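Local coordinates for protein DPSA (Streptomyces coelicolor, PDB 4CY9) that probably oxidises ferrous iron and stores it as ferric iron inside the twelve-subunit shell of a Dps-type mini-ferritin, at residues L38-V41 against H42-V46; K132-P135 against A136-D139; L159-A162 against G163-A167. One frame throughout, in Å; residues are numbered along the deposited sequence.

Interaction 1. Residues L38-V41 against H42-V46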
loop_
_atom_site.group_PDB
_atom_site.type_symbol
_atom_site.label_atom_id
_atom_site.label_comp_id
_atom_site.label_asym_id
_atom_site.label_seq_id
_atom_site.Cartn_x
_atom_site.Cartn_y
_atom_site.Cartn_z
ATOM N N LEU A 38 7.458 29.331 -1.117
ATOM C CA LEU A 38 7.410 28.384 0.053
ATOM C C LEU A 38 8.672 27.498 0.038
ATOM O O LEU A 38 9.177 27.229 1.136
ATOM C CB LEU A 38 6.174 27.443 -0.127
ATOM C CG LEU A 38 4.842 28.256 0.175
ATOM C CD1 LEU A 38 3.689 27.332 -0.342
ATOM C CD2 LEU A 38 4.675 28.449 1.701
ATOM N N LYS A 39 9.139 27.054 -1.134
ATOM C CA LYS A 39 10.351 26.219 -1.109
ATOM C C LYS A 39 11.510 27.085 -0.653
ATOM O O LYS A 39 12.367 26.619 0.108
ATOM C CB LYS A 39 10.679 25.668 -2.486
ATOM C CG LYS A 39 9.896 24.334 -2.860
ATOM C CD LYS A 39 10.469 23.274 -1.820
ATOM C CE LYS A 39 10.178 21.873 -2.229
ATOM N NZ LYS A 39 10.798 20.978 -1.169
ATOM N N HIS A 40 11.581 28.316 -1.123
ATOM C CA HIS A 40 12.657 29.223 -0.608
ATOM C C HIS A 40 12.659 29.343 0.899
ATOM O O HIS A 40 13.741 29.311 1.531
ATOM C CB HIS A 40 12.433 30.617 -1.312
ATOM C CG HIS A 40 13.375 31.680 -0.835
ATOM N ND1 HIS A 40 14.598 31.913 -1.430
ATOM C CD2 HIS A 40 13.282 32.550 0.260
ATOM C CE1 HIS A 40 15.225 32.915 -0.763
ATOM N NE2 HIS A 40 14.439 33.303 0.273
ATOM N N VAL A 41 11.474 29.501 1.489
ATOM C CA VAL A 41 11.420 29.579 2.953
ATOM C C VAL A 41 11.884 28.239 3.530
ATOM O O VAL A 41 12.628 28.170 4.532
ATOM C CB VAL A 41 9.980 29.950 3.423
ATOM C CG1 VAL A 41 9.947 29.921 4.948
ATOM C CG2 VAL A 41 9.678 31.415 2.939
ATOM N N HIS A 42 11.365 27.121 3.032
ATOM C CA HIS A 42 11.745 25.789 3.524
ATOM C C HIS A 42 13.276 25.645 3.558
ATOM O O HIS A 42 13.828 25.072 4.500
ATOM C CB HIS A 42 11.089 24.812 2.562
ATOM C CG HIS A 42 11.423 23.364 2.752
ATOM N ND1 HIS A 42 10.743 22.568 3.626
ATOM C CD2 HIS A 42 12.178 22.510 1.935
ATOM C CE1 HIS A 42 11.141 21.272 3.546
ATOM N NE2 HIS A 42 12.061 21.235 2.464
ATOM N N TRP A 43 13.958 26.113 2.536
ATOM C CA TRP A 43 15.430 25.905 2.483
ATOM C C TRP A 43 16.177 26.836 3.373
ATOM O O TRP A 43 17.276 26.489 3.821
ATOM C CB TRP A 43 15.921 26.174 1.044
ATOM C CG TRP A 43 15.352 25.219 0.029
ATOM C CD1 TRP A 43 15.041 23.885 0.191
ATOM C CD2 TRP A 43 15.008 25.544 -1.344
ATOM N NE1 TRP A 43 14.506 23.366 -0.951
ATOM C CE2 TRP A 43 14.490 24.328 -1.934
ATOM C CE3 TRP A 43 15.101 26.719 -2.126
ATOM C CZ2 TRP A 43 14.043 24.244 -3.277
ATOM C CZ3 TRP A 43 14.708 26.616 -3.505
ATOM C CH2 TRP A 43 14.198 25.431 -4.092
ATOM N N ASN A 44 15.605 28.000 3.686
ATOM C CA ASN A 44 16.383 29.078 4.298
ATOM C C ASN A 44 15.893 29.481 5.690
ATOM O O ASN A 44 16.363 30.470 6.238
ATOM C CB ASN A 44 16.322 30.324 3.386
ATOM C CG ASN A 44 17.049 30.052 2.039
ATOM O OD1 ASN A 44 16.455 30.127 0.912
ATOM N ND2 ASN A 44 18.313 29.624 2.163
ATOM N N VAL A 45 15.051 28.678 6.334
ATOM C CA VAL A 45 14.716 28.886 7.733
ATOM C C VAL A 45 15.836 28.336 8.641
ATOM O O VAL A 45 16.387 27.286 8.320
ATOM C CB VAL A 45 13.390 28.105 8.138
ATOM C CG1 VAL A 45 12.178 28.904 7.719
ATOM C CG2 VAL A 45 13.301 26.662 7.574
ATOM N N VAL A 46 16.101 29.005 9.744
ATOM C CA VAL A 46 17.105 28.552 10.756
ATOM C C VAL A 46 16.521 28.772 12.149
ATOM O O VAL A 46 15.448 29.378 12.351
ATOM C CB VAL A 46 18.461 29.376 10.568
ATOM C CG1 VAL A 46 19.059 29.005 9.174
ATOM C CG2 VAL A 46 18.255 30.897 10.732
#
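With chi2 near -66° the K39 chain bends, bringing CD to 4.0 Å from CZ2 of W43 and NZ beside the imidazole of H42. W43 meets it by leaning back along the helix, its CG anti to the carbonyl carbon (chi1 -63°). This is the last turn of helix 14-44 in the ferritin-like bundle, at the place where Dps proteins build their inter-subunit ferroxidase centre. The one-turn spacing of the two residues places CB of K39 3.9 Å from the centroid of the W43 six-membered ring, over the face, a CH-pi contact. Further along the same face sits the carbonyl O of K39, 3.2 Å from W43 CD2, while that O also accepts the backbone N of W43 at 2.9 Å. The ring therefore lies flat against its own helix turn. H42 and K39 run side by side, with K39 NZ 3.7 Å from H42 CD2, an oblique approach and not a bond to the ring. NZ is instead salt-bridged to D58 and to D69 of a second subunit. The H42 ring stacks with H54 and packs on E73 of that subunit; together with D58 and D69 this set is consistent with the histidine and acidic ligands of a Dps iron site. H40 points the other way and bonds through its ring to I100 O and to G84 N of the second subunit. H42 N bonds L38 O at 2.9 Å in the regular way; further on, V41 O takes two donors, V45 N weakly and, from above the plane of its carbonyl, N44 N at 3.1 Å.

Interaction 2. Residues K132-P135 against A136-D139; sequences KIDP and ATED
An aspartate N-cap opens helix 135-158 just after helix 105-133 ends, so the segment forms the connection between the last two long helices of the ferritin-like bundle. D134 is the capping residue and P135 takes the first helical position, where its ring nitrogen has no hydrogen to offer. Carried back over the helix start with CG opposite the backbone N (chi1 170°), the D134 carboxylate divides its oxygens between successive donors. OD1 takes a weak bond from A136 N at 3.1 Å, and OD2 a similarly weak one from T137 N. The T137 hydroxyl makes a shorter bond than either amide: OG1 donates to OD2 over 2.6 Å, on the anti side and 28° out of the carboxylate plane, the two side chains crossing at about a right angle. Behind the cap the regular helical pattern begins. E138 N gives a straight bond to D134 O at 3.0 Å, lying in the carbonyl plane, and D139 N follows to P135 O at 2.9 Å. That second carbonyl also accepts a hydrogen bond from a water, 2.8 Å from P135 O; the extended glutamate chain of E138 reaches out alongside P135, and the same water donates to its OE1. R74 binds D134 OD2 and T137 OG1 together, R124 of a fourth subunit pairs with D134 OD1, and R146 of the same neighbour pairs with D139. Having two arginines and the helix-start amides around it, the D134 carboxylate would be expected to remain negatively charged, and its rotation is fixed by ties within the helix, to the rest of the chain and across a subunit boundary.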
loop_
_atom_site.group_PDB
_atom_site.type_symbol
_atom_site.label_atom_id
_atom_site.label_comp_id
_atom_site.label_asym_id
_atom_site.label_seq_id
_atom_site.Cartn_x
_atom_site.Cartn_y
_atom_site.Cartn_z
ATOM N N LYS A 132 -19.396 35.699 -11.698
ATOM C CA LYS A 132 -20.295 36.397 -12.724
ATOM C C LYS A 132 -20.203 35.729 -14.093
ATOM O O LYS A 132 -21.001 35.999 -14.980
ATOM C CB LYS A 132 -19.799 37.818 -12.891
ATOM C CG LYS A 132 -20.160 38.542 -11.584
ATOM C CD LYS A 132 -19.395 39.813 -11.703
ATOM C CE LYS A 132 -19.876 40.429 -10.375
ATOM N NZ LYS A 132 -19.465 41.833 -10.519
ATOM N N ILE A 133 -19.167 34.903 -14.326
ATOM C CA ILE A 133 -18.932 34.336 -15.656
ATOM C C ILE A 133 -19.231 32.832 -15.704
ATOM O O ILE A 133 -19.871 32.335 -16.671
ATOM C CB ILE A 133 -17.438 34.580 -16.078
ATOM C CG1 ILE A 133 -17.196 36.124 -16.276
ATOM C CG2 ILE A 133 -17.085 33.888 -17.437
ATOM C CD1 ILE A 133 -15.737 36.552 -16.380
ATOM N N ASP A 134 -18.781 32.068 -14.707
ATOM C CA ASP A 134 -18.899 30.600 -14.802
ATOM C C ASP A 134 -18.825 30.002 -13.380
ATOM O O ASP A 134 -17.720 29.999 -12.779
ATOM C CB ASP A 134 -17.624 30.151 -15.552
ATOM C CG ASP A 134 -17.491 28.633 -15.501
ATOM O OD1 ASP A 134 -18.515 27.933 -15.429
ATOM O OD2 ASP A 134 -16.365 28.172 -15.606
ATOM N N PRO A 135 -19.880 29.395 -12.900
ATOM C CA PRO A 135 -19.921 28.816 -11.554
ATOM C C PRO A 135 -18.907 27.644 -11.442
ATOM O O PRO A 135 -18.472 27.338 -10.335
ATOM C CB PRO A 135 -21.346 28.219 -11.409
ATOM C CG PRO A 135 -21.815 28.035 -12.841
ATOM C CD PRO A 135 -21.201 29.242 -13.596
ATOM N N ALA A 136 -18.548 26.944 -12.519
ATOM C CA ALA A 136 -17.612 25.843 -12.325
ATOM C C ALA A 136 -16.226 26.353 -11.963
ATOM O O ALA A 136 -15.539 25.784 -11.106
ATOM C CB ALA A 136 -17.526 25.007 -13.652
ATOM N N THR A 137 -15.821 27.500 -12.587
ATOM C CA THR A 137 -14.507 28.071 -12.246
ATOM C C THR A 137 -14.588 28.709 -10.873
ATOM O O THR A 137 -13.640 28.657 -10.096
ATOM C CB THR A 137 -14.098 29.136 -13.302
ATOM O OG1 THR A 137 -14.012 28.497 -14.596
ATOM C CG2 THR A 137 -12.682 29.765 -12.910
ATOM N N GLU A 138 -15.735 29.398 -10.593
ATOM C CA GLU A 138 -15.871 29.969 -9.257
ATOM C C GLU A 138 -15.733 28.886 -8.162
ATOM O O GLU A 138 -15.025 29.098 -7.189
ATOM C CB GLU A 138 -17.298 30.570 -9.172
ATOM C CG GLU A 138 -17.479 31.324 -7.812
ATOM C CD GLU A 138 -18.954 31.690 -7.575
ATOM O OE1 GLU A 138 -19.838 31.064 -8.157
ATOM O OE2 GLU A 138 -19.247 32.555 -6.747
ATOM N N ASP A 139 -16.338 27.742 -8.400
ATOM C CA ASP A 139 -16.263 26.682 -7.380
ATOM C C ASP A 139 -14.796 26.244 -7.211
ATOM O O ASP A 139 -14.387 25.918 -6.060
ATOM C CB ASP A 139 -17.165 25.540 -7.878
ATOM C CG ASP A 139 -17.166 24.358 -6.983
ATOM O OD1 ASP A 139 -17.597 24.417 -5.871
ATOM O OD2 ASP A 139 -16.670 23.301 -7.364
HETATM O O HOH W 1 -20.001 28.108 -8.062
#

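Interaction 3. Residues L159-A162 against G163-A167; sequences LESA and GGALA. With GOL (glycerol), chain C.
Beyond helix 135-158 the chain folds back on itself, L159-A162 and G163-A167 running nearly antiparallel (164° apart) through a type I turn from S161 to G164 followed by a G1 bulge. The turn is closed by G164 N on S161 O at 2.9 Å, the donor standing above the carbonyl plane, and by S161 N on A165 O. G164 adopts a positive phi of 89°, the conformation that the bulge requires. One further bond, A167 N to L159 O at 2.8 Å, flanks the non-hydrogen-bonded pair E160 and L166, and a water donates to both L159 O and A165 O. In S161, chi1 72° sets OG between the backbone N and the carbonyl carbon, facing across the turn, where it accepts A165 N at 3.0 Å and is hydrogen-bonded to a glycerol, O2 to OG 2.9 Å. The same glycerol takes G163 N on its O3 at 3.1 Å. Across from the serine, the extended E160 chain passes L166, its CB 3.9 Å from L166 CD1, and its OE2 forms a salt bridge with R102 of a sixth subunit. K6 and Y7 of a fifth subunit also reach this loop. The hydroxyl and amide of the turn therefore offer a small polar site where a glycerol, probably from the crystallisation liquor, is bound, while the glutamate directs its charge into the contact between subunits.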
loop_
_atom_site.group_PDB
_atom_site.type_symbol
_atom_site.label_atom_id
_atom_site.label_comp_id
_atom_site.label_asym_id
_atom_site.label_seq_id
_atom_site.Cartn_x
_atom_site.Cartn_y
_atom_site.Cartn_z
ATOM N N LEU A 159 2.361 32.956 15.502
ATOM C CA LEU A 159 2.600 34.423 15.842
ATOM C C LEU A 159 1.563 34.929 16.814
ATOM O O LEU A 159 1.460 36.183 17.111
ATOM C CB LEU A 159 2.397 35.211 14.456
ATOM C CG LEU A 159 3.298 34.675 13.317
ATOM C CD1 LEU A 159 3.013 35.335 11.907
ATOM C CD2 LEU A 159 4.789 34.826 13.709
ATOM N N GLU A 160 0.635 34.090 17.235
ATOM C CA GLU A 160 -0.581 34.546 17.971
ATOM C C GLU A 160 -0.397 34.415 19.477
ATOM O O GLU A 160 0.198 33.389 19.998
ATOM C CB GLU A 160 -1.750 33.597 17.587
ATOM C CG GLU A 160 -3.154 34.011 18.081
ATOM C CD GLU A 160 -4.206 33.014 17.556
ATOM O OE1 GLU A 160 -3.898 32.020 16.712
ATOM O OE2 GLU A 160 -5.376 33.159 18.002
ATOM N N SER A 161 -1.000 35.404 20.214
ATOM C CA SER A 161 -0.918 35.389 21.692
ATOM C C SER A 161 -2.079 34.540 22.257
ATOM O O SER A 161 -3.090 34.258 21.574
ATOM C CB SER A 161 -1.013 36.874 22.157
ATOM O OG SER A 161 -2.416 37.293 21.934
ATOM N N ALA A 162 -1.981 34.124 23.544
ATOM C CA ALA A 162 -3.139 33.499 24.242
ATOM C C ALA A 162 -4.408 34.333 24.152
ATOM O O ALA A 162 -5.497 33.775 24.014
ATOM C CB ALA A 162 -2.789 33.251 25.749
ATOM N N GLY A 163 -4.303 35.689 24.091
ATOM C CA GLY A 163 -5.522 36.513 23.947
ATOM C C GLY A 163 -6.054 36.662 22.520
ATOM O O GLY A 163 -7.069 37.382 22.248
ATOM N N GLY A 164 -5.375 36.002 21.555
ATOM C CA GLY A 164 -5.915 35.939 20.189
ATOM C C GLY A 164 -5.467 37.079 19.341
ATOM O O GLY A 164 -6.092 37.298 18.312
ATOM N N ALA A 165 -4.361 37.751 19.676
ATOM C CA ALA A 165 -3.836 38.863 18.831
ATOM C C ALA A 165 -2.647 38.374 18.017
ATOM O O ALA A 165 -1.840 37.521 18.492
ATOM C CB ALA A 165 -3.344 40.051 19.722
ATOM N N LEU A 166 -2.471 38.933 16.824
ATOM C CA LEU A 166 -1.254 38.533 16.015
ATOM C C LEU A 166 -0.042 39.436 16.230
ATOM O O LEU A 166 -0.235 40.648 16.215
ATOM C CB LEU A 166 -1.679 38.565 14.531
ATOM C CG LEU A 166 -2.296 37.341 13.862
ATOM C CD1 LEU A 166 -2.605 36.085 14.729
ATOM C CD2 LEU A 166 -3.017 37.611 12.523
ATOM N N ALA A 167 1.191 38.885 16.413
ATOM C CA ALA A 167 2.428 39.712 16.339
ATOM C C ALA A 167 2.575 40.168 14.842
ATOM O O ALA A 167 2.259 41.321 14.512
ATOM C CB ALA A 167 3.667 38.958 16.845
HETATM C C1 GOL C . -3.558 40.254 25.675
HETATM O O1 GOL C . -4.974 39.986 25.598
HETATM C C2 GOL C . -2.987 39.196 24.760
HETATM O O2 GOL C . -2.848 39.696 23.429
HETATM C C3 GOL C . -1.712 38.600 25.331
HETATM O O3 GOL C . -2.075 37.219 25.578
HETATM O O HOH W 2 1.146 37.929 19.541
#

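How the interactions relate
Along the chain the three contacts follow in series. Interactions 1 and 2 sit on opposite sides of the chain's centre, their centres 34 Å apart, and interaction 3 lies 23 Å from interaction 1 and 36 Å from interaction 2, again between centres; none touches another within the chain. Interaction 1 supplies H42 to the probable iron site, formed with H54, D58 and a second subunit, whereas residues 132-139 and 159-167 lie away from it, at contacts with other subunits. The assembly nevertheless brings two of them together: V46 of interaction 1 packs on E160 of a third subunit, so the C-terminal hairpin of one copy meets the end of helix 14-44 in another.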